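Local atomic coordinates of type II restriction enzyme SfiI (PDB entry 2EZV), a protein that recognises the double-stranded DNA sequence GGCCNNNNNGGCC and cleaves it endonucleolytically as a tetrameric type II restriction enzyme, leaving fragments with terminal 5'-phosphates. Residues V16-L21 with W250-D255; Q30-A35 with S243-P248; A65-I70 with W85-H90; A136-H141 with T156-V161. All coordinates share one frame; numbering follows the deposited sequence.

Contact 1. Residues V16-L21 with W250-D255; sequences VEKQTL and WRDLND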
# COMPACT_ATOMS: atom_id res chain seq x y z
N VAL D 16 -4.10 2.02 -25.12
CA VAL D 16 -4.08 2.16 -23.67
C VAL D 16 -5.14 1.27 -23.04
O VAL D 16 -5.00 0.85 -21.89
CB VAL D 16 -4.31 3.62 -23.19
CG1 VAL D 16 -3.94 4.60 -24.27
CG2 VAL D 16 -5.72 3.80 -22.72
N GLU D 17 -6.22 1.00 -23.78
CA GLU D 17 -7.25 0.14 -23.22
C GLU D 17 -6.68 -1.26 -23.22
O GLU D 17 -6.89 -2.04 -22.28
CB GLU D 17 -8.55 0.22 -24.05
CG GLU D 17 -9.39 1.44 -23.72
CD GLU D 17 -10.66 1.56 -24.56
OE1 GLU D 17 -11.49 2.45 -24.26
OE2 GLU D 17 -10.84 0.79 -25.52
N LYS D 18 -5.92 -1.57 -24.26
CA LYS D 18 -5.31 -2.89 -24.38
C LYS D 18 -4.32 -3.17 -23.24
O LYS D 18 -4.36 -4.25 -22.66
CB LYS D 18 -4.60 -3.02 -25.72
CG LYS D 18 -4.22 -4.45 -26.08
CD LYS D 18 -3.49 -4.46 -27.41
CE LYS D 18 -3.23 -5.86 -27.91
NZ LYS D 18 -2.45 -5.85 -29.19
N GLN D 19 -3.45 -2.22 -22.92
CA GLN D 19 -2.49 -2.47 -21.84
C GLN D 19 -3.19 -2.45 -20.49
O GLN D 19 -2.74 -3.09 -19.54
CB GLN D 19 -1.31 -1.47 -21.88
CG GLN D 19 -1.58 -0.05 -21.41
CD GLN D 19 -0.31 0.80 -21.41
OE1 GLN D 19 0.31 1.00 -22.44
NE2 GLN D 19 0.07 1.31 -20.24
N THR D 20 -4.31 -1.74 -20.40
CA THR D 20 -5.08 -1.71 -19.15
C THR D 20 -5.64 -3.13 -18.98
O THR D 20 -5.52 -3.73 -17.91
CB THR D 20 -6.24 -0.72 -19.23
OG1 THR D 20 -5.73 0.61 -19.28
CG2 THR D 20 -7.17 -0.86 -18.02
N LEU D 21 -6.22 -3.66 -20.05
CA LEU D 21 -6.80 -4.99 -20.02
C LEU D 21 -5.74 -6.05 -19.72
O LEU D 21 -5.95 -6.91 -18.86
CB LEU D 21 -7.48 -5.27 -21.36
CG LEU D 21 -8.44 -6.46 -21.51
CD1 LEU D 21 -7.78 -7.53 -22.32
CD2 LEU D 21 -8.85 -6.99 -20.16
N TRP D 250 -3.61 -15.62 -23.61
CA TRP D 250 -3.90 -14.25 -24.00
C TRP D 250 -4.20 -14.22 -25.48
O TRP D 250 -3.43 -14.74 -26.29
CB TRP D 250 -2.71 -13.32 -23.68
CG TRP D 250 -2.80 -11.96 -24.33
CD1 TRP D 250 -2.16 -11.56 -25.47
CD2 TRP D 250 -3.58 -10.84 -23.89
NE1 TRP D 250 -2.50 -10.26 -25.77
CE2 TRP D 250 -3.37 -9.79 -24.82
CE3 TRP D 250 -4.45 -10.61 -22.81
CZ2 TRP D 250 -3.98 -8.54 -24.70
CZ3 TRP D 250 -5.06 -9.37 -22.68
CH2 TRP D 250 -4.82 -8.35 -23.63
N ARG D 251 -5.33 -13.61 -25.81
CA ARG D 251 -5.80 -13.48 -27.19
C ARG D 251 -5.43 -12.09 -27.71
O ARG D 251 -5.70 -11.07 -27.06
CB ARG D 251 -7.32 -13.68 -27.25
CG ARG D 251 -7.94 -13.43 -28.61
CD ARG D 251 -9.45 -13.62 -28.57
NE ARG D 251 -9.80 -15.03 -28.45
CZ ARG D 251 -10.61 -15.54 -27.52
NH1 ARG D 251 -11.16 -14.75 -26.60
NH2 ARG D 251 -10.86 -16.84 -27.51
N ASP D 252 -4.82 -12.06 -28.89
CA ASP D 252 -4.38 -10.80 -29.48
C ASP D 252 -4.56 -10.88 -30.99
O ASP D 252 -5.12 -11.84 -31.51
CB ASP D 252 -2.91 -10.59 -29.15
CG ASP D 252 -2.57 -9.14 -28.90
OD1 ASP D 252 -3.12 -8.27 -29.61
OD2 ASP D 252 -1.75 -8.88 -27.99
N LEU D 253 -4.08 -9.86 -31.70
CA LEU D 253 -4.17 -9.87 -33.15
C LEU D 253 -2.85 -9.45 -33.77
O LEU D 253 -2.23 -8.48 -33.34
CB LEU D 253 -5.30 -8.95 -33.63
CG LEU D 253 -5.00 -7.51 -34.05
CD1 LEU D 253 -6.28 -6.87 -34.58
CD2 LEU D 253 -4.45 -6.70 -32.88
N ASN D 254 -2.41 -10.21 -34.77
CA ASN D 254 -1.16 -9.94 -35.48
C ASN D 254 -1.12 -8.53 -36.04
O ASN D 254 -2.14 -7.82 -36.06
CB ASN D 254 -0.97 -10.93 -36.62
CG ASN D 254 -0.46 -12.28 -36.14
OD1 ASN D 254 0.20 -12.37 -35.11
ND2 ASN D 254 -0.78 -13.33 -36.89
N ASP D 255 0.07 -8.12 -36.47
CA ASP D 255 0.25 -6.81 -37.08
C ASP D 255 -0.28 -7.01 -38.49
O ASP D 255 -0.52 -6.05 -39.23
CB ASP D 255 1.73 -6.41 -37.12
CG ASP D 255 2.25 -5.98 -35.76
OD1 ASP D 255 1.59 -5.12 -35.13
OD2 ASP D 255 3.31 -6.49 -35.34
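Lys18 leaves helix 10-41 with CG anti to the backbone N (chi1 -166°), and its chain, extended from CG to NZ, spans the distance to Asp252 on strand 249-253. NZ stops 2.5 Å from OD1 of Asp252, a short salt bridge made to the syn lone pair, and the two side chains cross at about a right angle. OD1 also accepts the backbone N-H of Leu253 on its anti side, with Leu253 N 2.8 Å from Asp252 OD1. The second oxygen is taken by the neighbouring indole: Trp250 NE1 donates to Asp252 OD2 over 2.7 Å in a nearly straight bond (173°), the oxygen lying in the indole plane while NE1 stands above the carboxylate plane. At the rim of the six-membered ring, Leu21 CD1 packs close to the ring plane, 3.3 Å from Trp250 CZ3. Long side chains therefore join segments 16-21 and 250-253, whose axes run almost antiparallel and approach to 11.6 Å. Trp232 adds a cation-pi contact to Lys18, and Met1 of the second subunit packs on Trp250 and Asp252. An alanine at Asp252 would probably leave the Lys18 ammonium without its anionic mate and the indole N-H without its acceptor, setting both groups freer to move. With three donors on its two oxygens, the buried carboxylate is fixed in rotation, and the nearby ammonium is likely to stabilise its ionised form, so this acid, with the Leu21-Trp250 packing, helps tie the small two-stranded sheet to the long N-terminal helix.

Contact 2. Residues Q30-A35 with S243-P248; sequences QYSKEA and SEYTQP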
# COMPACT_ATOMS: atom_id res chain seq x y z
N GLN D 30 -2.95 -14.71 -11.96
CA GLN D 30 -2.17 -15.01 -10.77
C GLN D 30 -3.03 -15.19 -9.52
O GLN D 30 -2.59 -15.77 -8.53
CB GLN D 30 -1.10 -13.92 -10.57
CG GLN D 30 -0.14 -13.87 -11.77
CD GLN D 30 1.05 -12.94 -11.59
OE1 GLN D 30 1.95 -12.92 -12.42
NE2 GLN D 30 1.06 -12.17 -10.52
N TYR D 31 -4.27 -14.71 -9.58
CA TYR D 31 -5.19 -14.84 -8.46
C TYR D 31 -6.22 -15.95 -8.70
O TYR D 31 -7.07 -16.20 -7.85
CB TYR D 31 -5.93 -13.53 -8.24
CG TYR D 31 -6.71 -13.47 -6.94
CD1 TYR D 31 -6.04 -13.39 -5.72
CD2 TYR D 31 -8.11 -13.50 -6.93
CE1 TYR D 31 -6.74 -13.35 -4.51
CE2 TYR D 31 -8.82 -13.46 -5.72
CZ TYR D 31 -8.13 -13.39 -4.52
OH TYR D 31 -8.81 -13.37 -3.33
N SER D 32 -6.13 -16.62 -9.85
CA SER D 32 -7.10 -17.66 -10.21
C SER D 32 -7.21 -18.85 -9.26
O SER D 32 -8.30 -19.36 -9.05
CB SER D 32 -6.83 -18.16 -11.64
OG SER D 32 -5.71 -19.01 -11.69
N LYS D 33 -6.10 -19.31 -8.69
CA LYS D 33 -6.15 -20.44 -7.77
C LYS D 33 -7.00 -20.09 -6.56
O LYS D 33 -7.91 -20.84 -6.19
CB LYS D 33 -4.75 -20.83 -7.30
CG LYS D 33 -4.72 -22.00 -6.32
CD LYS D 33 -3.30 -22.34 -5.94
CE LYS D 33 -3.24 -23.48 -4.93
NZ LYS D 33 -3.94 -23.12 -3.66
N GLU D 34 -6.71 -18.95 -5.94
CA GLU D 34 -7.45 -18.51 -4.77
C GLU D 34 -8.88 -18.13 -5.13
O GLU D 34 -9.80 -18.29 -4.32
CB GLU D 34 -6.75 -17.33 -4.09
CG GLU D 34 -7.60 -16.63 -3.04
CD GLU D 34 -6.82 -15.65 -2.20
OE1 GLU D 34 -7.44 -14.77 -1.59
OE2 GLU D 34 -5.57 -15.78 -2.15
N ALA D 35 -9.06 -17.62 -6.34
CA ALA D 35 -10.39 -17.23 -6.80
C ALA D 35 -11.32 -18.44 -6.88
O ALA D 35 -12.46 -18.40 -6.40
CB ALA D 35 -10.30 -16.55 -8.16
N SER D 243 -4.48 -27.87 -13.92
CA SER D 243 -3.88 -26.95 -12.97
C SER D 243 -4.89 -26.26 -12.06
O SER D 243 -6.04 -26.05 -12.46
CB SER D 243 -3.08 -25.89 -13.72
OG SER D 243 -2.48 -24.98 -12.83
N GLU D 244 -4.45 -25.90 -10.86
CA GLU D 244 -5.32 -25.21 -9.90
C GLU D 244 -5.59 -23.79 -10.39
O GLU D 244 -6.59 -23.18 -10.02
CB GLU D 244 -4.66 -25.12 -8.53
CG GLU D 244 -4.16 -26.42 -7.94
CD GLU D 244 -3.63 -26.22 -6.53
OE1 GLU D 244 -4.46 -26.16 -5.60
OE2 GLU D 244 -2.39 -26.09 -6.36
N TYR D 245 -4.68 -23.25 -11.19
CA TYR D 245 -4.85 -21.91 -11.73
C TYR D 245 -5.49 -22.07 -13.08
O TYR D 245 -5.53 -23.17 -13.62
CB TYR D 245 -3.51 -21.20 -11.92
CG TYR D 245 -2.74 -20.91 -10.67
CD1 TYR D 245 -2.00 -21.90 -10.03
CD2 TYR D 245 -2.71 -19.62 -10.14
CE1 TYR D 245 -1.25 -21.62 -8.88
CE2 TYR D 245 -1.96 -19.32 -9.00
CZ TYR D 245 -1.24 -20.33 -8.38
OH TYR D 245 -0.52 -20.02 -7.24
N THR D 246 -5.99 -20.97 -13.63
CA THR D 246 -6.59 -21.01 -14.95
C THR D 246 -5.48 -21.14 -16.00
O THR D 246 -4.30 -20.98 -15.69
CB THR D 246 -7.38 -19.72 -15.23
OG1 THR D 246 -6.58 -18.59 -14.85
CG2 THR D 246 -8.70 -19.71 -14.46
N GLN D 247 -5.86 -21.46 -17.23
CA GLN D 247 -4.89 -21.58 -18.32
C GLN D 247 -4.52 -20.16 -18.73
O GLN D 247 -5.36 -19.39 -19.21
CB GLN D 247 -5.51 -22.34 -19.50
CG GLN D 247 -5.87 -23.78 -19.20
CD GLN D 247 -4.65 -24.67 -18.98
OE1 GLN D 247 -4.73 -25.71 -18.32
NE2 GLN D 247 -3.51 -24.26 -19.54
N PRO D 248 -3.24 -19.79 -18.55
CA PRO D 248 -2.75 -18.45 -18.91
C PRO D 248 -2.75 -18.26 -20.42
O PRO D 248 -1.72 -18.46 -21.07
CB PRO D 248 -1.35 -18.44 -18.31
CG PRO D 248 -0.91 -19.87 -18.54
CD PRO D 248 -2.13 -20.65 -18.10
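Ser32 OG and Thr246 N make the hydrogen bond at the middle of this contact, 2.8 Å long with an angle of 157° at the hydrogen. Beside it Lys33 lies on Tyr245: its CB sits over the centre of the phenol ring, 3.5 Å from the centroid of Tyr245 and 9° off the ring normal, a CH-pi contact. The edge of that ring meets the helix too, with Gln30 O in the ring plane 3.6 Å from Tyr245 CE2. Lys33 and Glu244 run side by side in the same direction; the last lysine torsion (chi4 -61°) turns NZ aside, and CE, 3.0 Å from Glu244 OE1, comes nearer than NZ, whose salt bridge to Glu244 OE1 is long at 3.6 Å. In the next shell, Ser32 OG donates to Gln29 O, beside a kink at which the amides of Lys33 and Glu34 lose their usual helical acceptors. Ser243 OG closes an ST turn by accepting from Tyr245 N at 3.2 Å. Further out, Tyr239 OH bonds to Ser32 O, and Phe266 meets the Tyr245 ring. Gln30 OE1 takes the N-H of Leu267. One hydroxyl thus links the kinked helix 10-41 to the loop before strand 249-253, acting as acceptor and donor at once, whereas the outlying ion pair probably adds less than the aliphatic lysine chain laid on the ring.

Contact 3. Residues A65-I70 with W85-H90; sequences AETYPI and WLPSPH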
# COMPACT_ATOMS: atom_id res chain seq x y z
N ALA D 65 -2.70 -4.92 -8.24
CA ALA D 65 -2.00 -4.58 -9.47
C ALA D 65 -2.31 -3.17 -9.94
O ALA D 65 -2.34 -2.90 -11.15
CB ALA D 65 -2.41 -5.57 -10.55
N GLU D 66 -2.52 -2.26 -9.00
CA GLU D 66 -2.85 -0.87 -9.34
C GLU D 66 -1.61 -0.02 -9.68
O GLU D 66 -0.48 -0.49 -9.58
CB GLU D 66 -3.61 -0.26 -8.16
CG GLU D 66 -4.61 0.82 -8.53
CD GLU D 66 -5.58 0.39 -9.61
OE1 GLU D 66 -6.42 -0.51 -9.38
OE2 GLU D 66 -5.49 0.96 -10.70
N THR D 67 -1.83 1.22 -10.13
CA THR D 67 -0.72 2.11 -10.46
C THR D 67 -0.88 3.53 -9.89
O THR D 67 -1.97 3.94 -9.52
CB THR D 67 -0.50 2.27 -12.00
OG1 THR D 67 -1.63 2.93 -12.60
CG2 THR D 67 -0.28 0.92 -12.66
N TYR D 68 0.26 4.23 -9.83
CA TYR D 68 0.38 5.62 -9.39
C TYR D 68 -0.97 6.28 -9.09
O TYR D 68 -1.55 6.92 -9.96
CB TYR D 68 1.11 6.39 -10.49
CG TYR D 68 1.60 7.78 -10.16
CD1 TYR D 68 2.35 8.50 -11.09
CD2 TYR D 68 1.34 8.38 -8.92
CE1 TYR D 68 2.84 9.78 -10.81
CE2 TYR D 68 1.81 9.66 -8.62
CZ TYR D 68 2.57 10.35 -9.57
OH TYR D 68 3.08 11.60 -9.28
N PRO D 69 -1.48 6.13 -7.86
CA PRO D 69 -2.77 6.72 -7.48
C PRO D 69 -2.90 8.24 -7.55
O PRO D 69 -1.95 8.99 -7.30
CB PRO D 69 -2.98 6.21 -6.04
CG PRO D 69 -2.17 4.95 -5.98
CD PRO D 69 -0.92 5.35 -6.74
N ILE D 70 -4.10 8.68 -7.90
CA ILE D 70 -4.42 10.10 -7.96
C ILE D 70 -5.33 10.32 -6.76
O ILE D 70 -6.20 9.48 -6.46
CB ILE D 70 -5.14 10.47 -9.27
CG1 ILE D 70 -4.10 10.58 -10.40
CG2 ILE D 70 -5.92 11.77 -9.10
CD1 ILE D 70 -4.67 10.95 -11.75
N TRP D 85 -2.79 7.36 -12.45
CA TRP D 85 -1.95 7.76 -13.58
C TRP D 85 -1.53 6.45 -14.26
O TRP D 85 -1.07 5.52 -13.59
CB TRP D 85 -0.68 8.48 -13.13
CG TRP D 85 -0.86 9.86 -12.59
CD1 TRP D 85 -0.79 10.24 -11.29
CD2 TRP D 85 -1.05 11.06 -13.35
NE1 TRP D 85 -0.90 11.61 -11.19
CE2 TRP D 85 -1.06 12.13 -12.44
CE3 TRP D 85 -1.20 11.33 -14.72
CZ2 TRP D 85 -1.22 13.47 -12.85
CZ3 TRP D 85 -1.35 12.66 -15.13
CH2 TRP D 85 -1.36 13.71 -14.19
N LEU D 86 -1.69 6.38 -15.57
CA LEU D 86 -1.30 5.19 -16.28
C LEU D 86 -0.08 5.49 -17.14
O LEU D 86 -0.17 6.19 -18.15
CB LEU D 86 -2.45 4.70 -17.17
CG LEU D 86 -2.19 3.43 -18.00
CD1 LEU D 86 -1.97 2.26 -17.05
CD2 LEU D 86 -3.36 3.16 -18.94
N PRO D 87 1.10 4.99 -16.74
CA PRO D 87 2.28 5.27 -17.55
C PRO D 87 2.22 4.55 -18.89
O PRO D 87 1.76 3.41 -18.97
CB PRO D 87 3.44 4.79 -16.68
CG PRO D 87 2.82 3.72 -15.85
CD PRO D 87 1.45 4.27 -15.50
N SER D 88 2.66 5.22 -19.95
CA SER D 88 2.66 4.61 -21.28
C SER D 88 3.52 5.45 -22.21
O SER D 88 3.91 6.55 -21.88
CB SER D 88 1.24 4.53 -21.84
OG SER D 88 0.85 5.77 -22.38
N PRO D 89 3.82 4.93 -23.40
CA PRO D 89 4.65 5.73 -24.30
C PRO D 89 3.89 6.90 -24.89
O PRO D 89 4.48 7.82 -25.43
CB PRO D 89 5.10 4.71 -25.34
CG PRO D 89 3.94 3.76 -25.39
CD PRO D 89 3.59 3.58 -23.94
N HIS D 90 2.56 6.87 -24.77
CA HIS D 90 1.74 7.95 -25.30
C HIS D 90 1.79 9.13 -24.34
O HIS D 90 1.41 10.25 -24.68
CB HIS D 90 0.29 7.50 -25.44
CG HIS D 90 0.13 6.11 -25.98
ND1 HIS D 90 0.60 5.74 -27.22
CD2 HIS D 90 -0.49 5.02 -25.47
CE1 HIS D 90 0.28 4.48 -27.45
NE2 HIS D 90 -0.38 4.02 -26.41
O HOH W 1 -1.28 12.16 -8.39
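The Tyr68 ring carries CD1 of Trp85 over the centre of one face, 3.4 Å above the ring plane, and the indole has Ile70 over one of its own faces. The two aromatic planes are inclined at 41°, an oblique pairing of side chains that point the same way. Ile70 CG1 makes a CH-pi contact 3.6 Å from the centroid of the five-membered ring of Trp85, with Ile70 CD1 nearer the rim. The setting is the central mixed sheet of a PD-(D/E)XK nuclease: the irregular segment 65-70 runs, from Tyr68 to Ile70, in antiparallel sense beside strand 80-86, which pairs with strand 93-104. Trp85 N donates to Tyr68 O at 2.8 Å, and a backbone bond between Ile70 and Val83 continues the pairing. Thr67 adds a side-chain bond, its OG1 held between backbone N and carbonyl carbon (chi1 66°) and donating to Trp85 O over 2.8 Å. Glu66 and Tyr68 also form backbone hydrogen bonds with the second subunit, whose Gln30 touches Tyr68, so the segment belongs to a subunit interface. A water lies in the indole plane at the edge of the ring, accepting from Trp85 NE1 at 2.9 Å and donating weakly to Pro69 O at 3.4 Å.

Contact 4. Residues A136-H141 with T156-V161; sequences AGVIPH and TTSIFV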
# COMPACT_ATOMS: atom_id res chain seq x y z
N ALA D 136 -25.09 6.37 -23.75
CA ALA D 136 -24.08 5.87 -22.83
C ALA D 136 -24.32 6.50 -21.46
O ALA D 136 -24.68 7.68 -21.36
CB ALA D 136 -22.69 6.22 -23.35
N GLY D 137 -24.11 5.70 -20.41
CA GLY D 137 -24.30 6.18 -19.05
C GLY D 137 -23.01 6.45 -18.31
O GLY D 137 -23.02 7.05 -17.23
N VAL D 138 -21.88 6.01 -18.87
CA VAL D 138 -20.56 6.23 -18.27
C VAL D 138 -19.98 7.48 -18.89
O VAL D 138 -19.96 7.61 -20.12
CB VAL D 138 -19.59 5.06 -18.57
CG1 VAL D 138 -18.22 5.37 -18.01
CG2 VAL D 138 -20.13 3.76 -18.00
N ILE D 139 -19.51 8.41 -18.07
CA ILE D 139 -18.93 9.64 -18.60
C ILE D 139 -17.64 9.34 -19.37
O ILE D 139 -16.94 8.38 -19.09
CB ILE D 139 -18.62 10.65 -17.48
CG1 ILE D 139 -17.63 10.06 -16.49
CG2 ILE D 139 -19.90 11.03 -16.75
CD1 ILE D 139 -17.12 11.07 -15.47
N PRO D 140 -17.32 10.18 -20.36
CA PRO D 140 -16.11 9.98 -21.16
C PRO D 140 -14.85 10.21 -20.33
O PRO D 140 -13.79 9.65 -20.64
CB PRO D 140 -16.26 11.01 -22.28
CG PRO D 140 -16.95 12.15 -21.57
CD PRO D 140 -18.01 11.44 -20.75
N HIS D 141 -14.96 11.01 -19.28
CA HIS D 141 -13.81 11.30 -18.44
C HIS D 141 -14.19 12.11 -17.21
O HIS D 141 -15.23 12.74 -17.18
CB HIS D 141 -12.77 12.07 -19.26
CG HIS D 141 -13.32 13.30 -19.93
ND1 HIS D 141 -13.70 14.42 -19.23
CD2 HIS D 141 -13.60 13.55 -21.23
CE1 HIS D 141 -14.18 15.32 -20.07
NE2 HIS D 141 -14.13 14.82 -21.30
N THR D 156 -11.76 7.56 -18.99
CA THR D 156 -12.56 6.47 -18.46
C THR D 156 -12.26 5.22 -19.27
O THR D 156 -12.27 5.25 -20.50
CB THR D 156 -14.08 6.83 -18.59
OG1 THR D 156 -14.57 7.27 -17.32
CG2 THR D 156 -14.89 5.65 -19.08
N THR D 157 -11.96 4.12 -18.58
CA THR D 157 -11.69 2.86 -19.25
C THR D 157 -12.61 1.81 -18.63
O THR D 157 -12.52 1.52 -17.44
CB THR D 157 -10.22 2.43 -19.09
OG1 THR D 157 -9.39 3.36 -19.78
CG2 THR D 157 -9.99 1.03 -19.68
N SER D 158 -13.48 1.25 -19.46
CA SER D 158 -14.46 0.27 -19.00
C SER D 158 -14.08 -1.19 -19.17
O SER D 158 -13.75 -1.63 -20.27
CB SER D 158 -15.79 0.52 -19.70
OG SER D 158 -16.22 1.86 -19.48
N ILE D 159 -14.16 -1.93 -18.07
CA ILE D 159 -13.81 -3.34 -18.08
C ILE D 159 -14.82 -4.24 -17.35
O ILE D 159 -15.38 -3.86 -16.32
CB ILE D 159 -12.42 -3.52 -17.47
CG1 ILE D 159 -11.43 -2.72 -18.31
CG2 ILE D 159 -12.03 -5.01 -17.42
CD1 ILE D 159 -10.09 -2.53 -17.68
N PHE D 160 -15.03 -5.43 -17.89
CA PHE D 160 -15.96 -6.39 -17.29
C PHE D 160 -15.35 -7.76 -17.06
O PHE D 160 -14.79 -8.37 -17.98
CB PHE D 160 -17.21 -6.53 -18.16
CG PHE D 160 -18.08 -5.32 -18.17
CD1 PHE D 160 -17.74 -4.20 -18.93
CD2 PHE D 160 -19.23 -5.28 -17.40
CE1 PHE D 160 -18.54 -3.07 -18.92
CE2 PHE D 160 -20.04 -4.15 -17.38
CZ PHE D 160 -19.69 -3.04 -18.14
N VAL D 161 -15.45 -8.23 -15.82
CA VAL D 161 -14.93 -9.55 -15.46
C VAL D 161 -16.19 -10.40 -15.29
O VAL D 161 -17.02 -10.14 -14.42
CB VAL D 161 -14.15 -9.47 -14.14
CG1 VAL D 161 -13.39 -10.74 -13.92
CG2 VAL D 161 -13.20 -8.30 -14.18
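Pro140 O is approached by two donors: Thr156 N, in a weak hydrogen bond of 3.3 Å with an angle of 149° at the hydrogen, and His188 NE2 from outside the contact. One residue back, Ile139 O receives the hydroxyl of the same threonine, Thr156 OG1 lying 3.2 Å away, again a weak bond. Successive carbonyls thus meet the backbone and the side chain of one strand residue. The methyl of that threonine touches both Ile139 O and Val138: Thr156 CG2 is 3.5 Å from CG1 of Val138, which is placed anti to its own backbone N (chi1 176°). An alanine at Thr156 would probably leave Ile139 O without this donor and open a small gap against Val138. The calcium ion is about 12 Å from the Val138 side chain, which is therefore not a ligand. Strand 151-167 runs parallel to strand 93-104, to which the metal ligand Asp100 belongs, and antiparallel to strands 141-145 and 176-186. Thr157 and Ile159 pack on Thr20 of helix 10-41, whereas Thr156 and Ser158, alternating with them, turn toward the segment 136-141, which places the strand between that segment and the long helix.

Overall arrangement
Helix 10-41 supplies one segment each to contacts 1 and 2, whose centres are 21 Å apart; their other segments, 250-255 and 243-248, adjoin near the C-terminus. The N- and C-terminal parts of the chain therefore meet, with contacts 3 and 4 following one another in the sequence between them. These two, with centres 17 Å apart, both reach the central mixed sheet. The helix joins the groups: Thr20 of contact 1 packs on Ile159 of contact 4 and Leu86 of contact 3, and Gln19 NE2 probably bonds to Pro87 O. Contacts 1, 2 and 3 touch the second subunit, linking the packing of the nuclease fold to assembly, while contact 4 lies closest to the DNA, about 8 Å away.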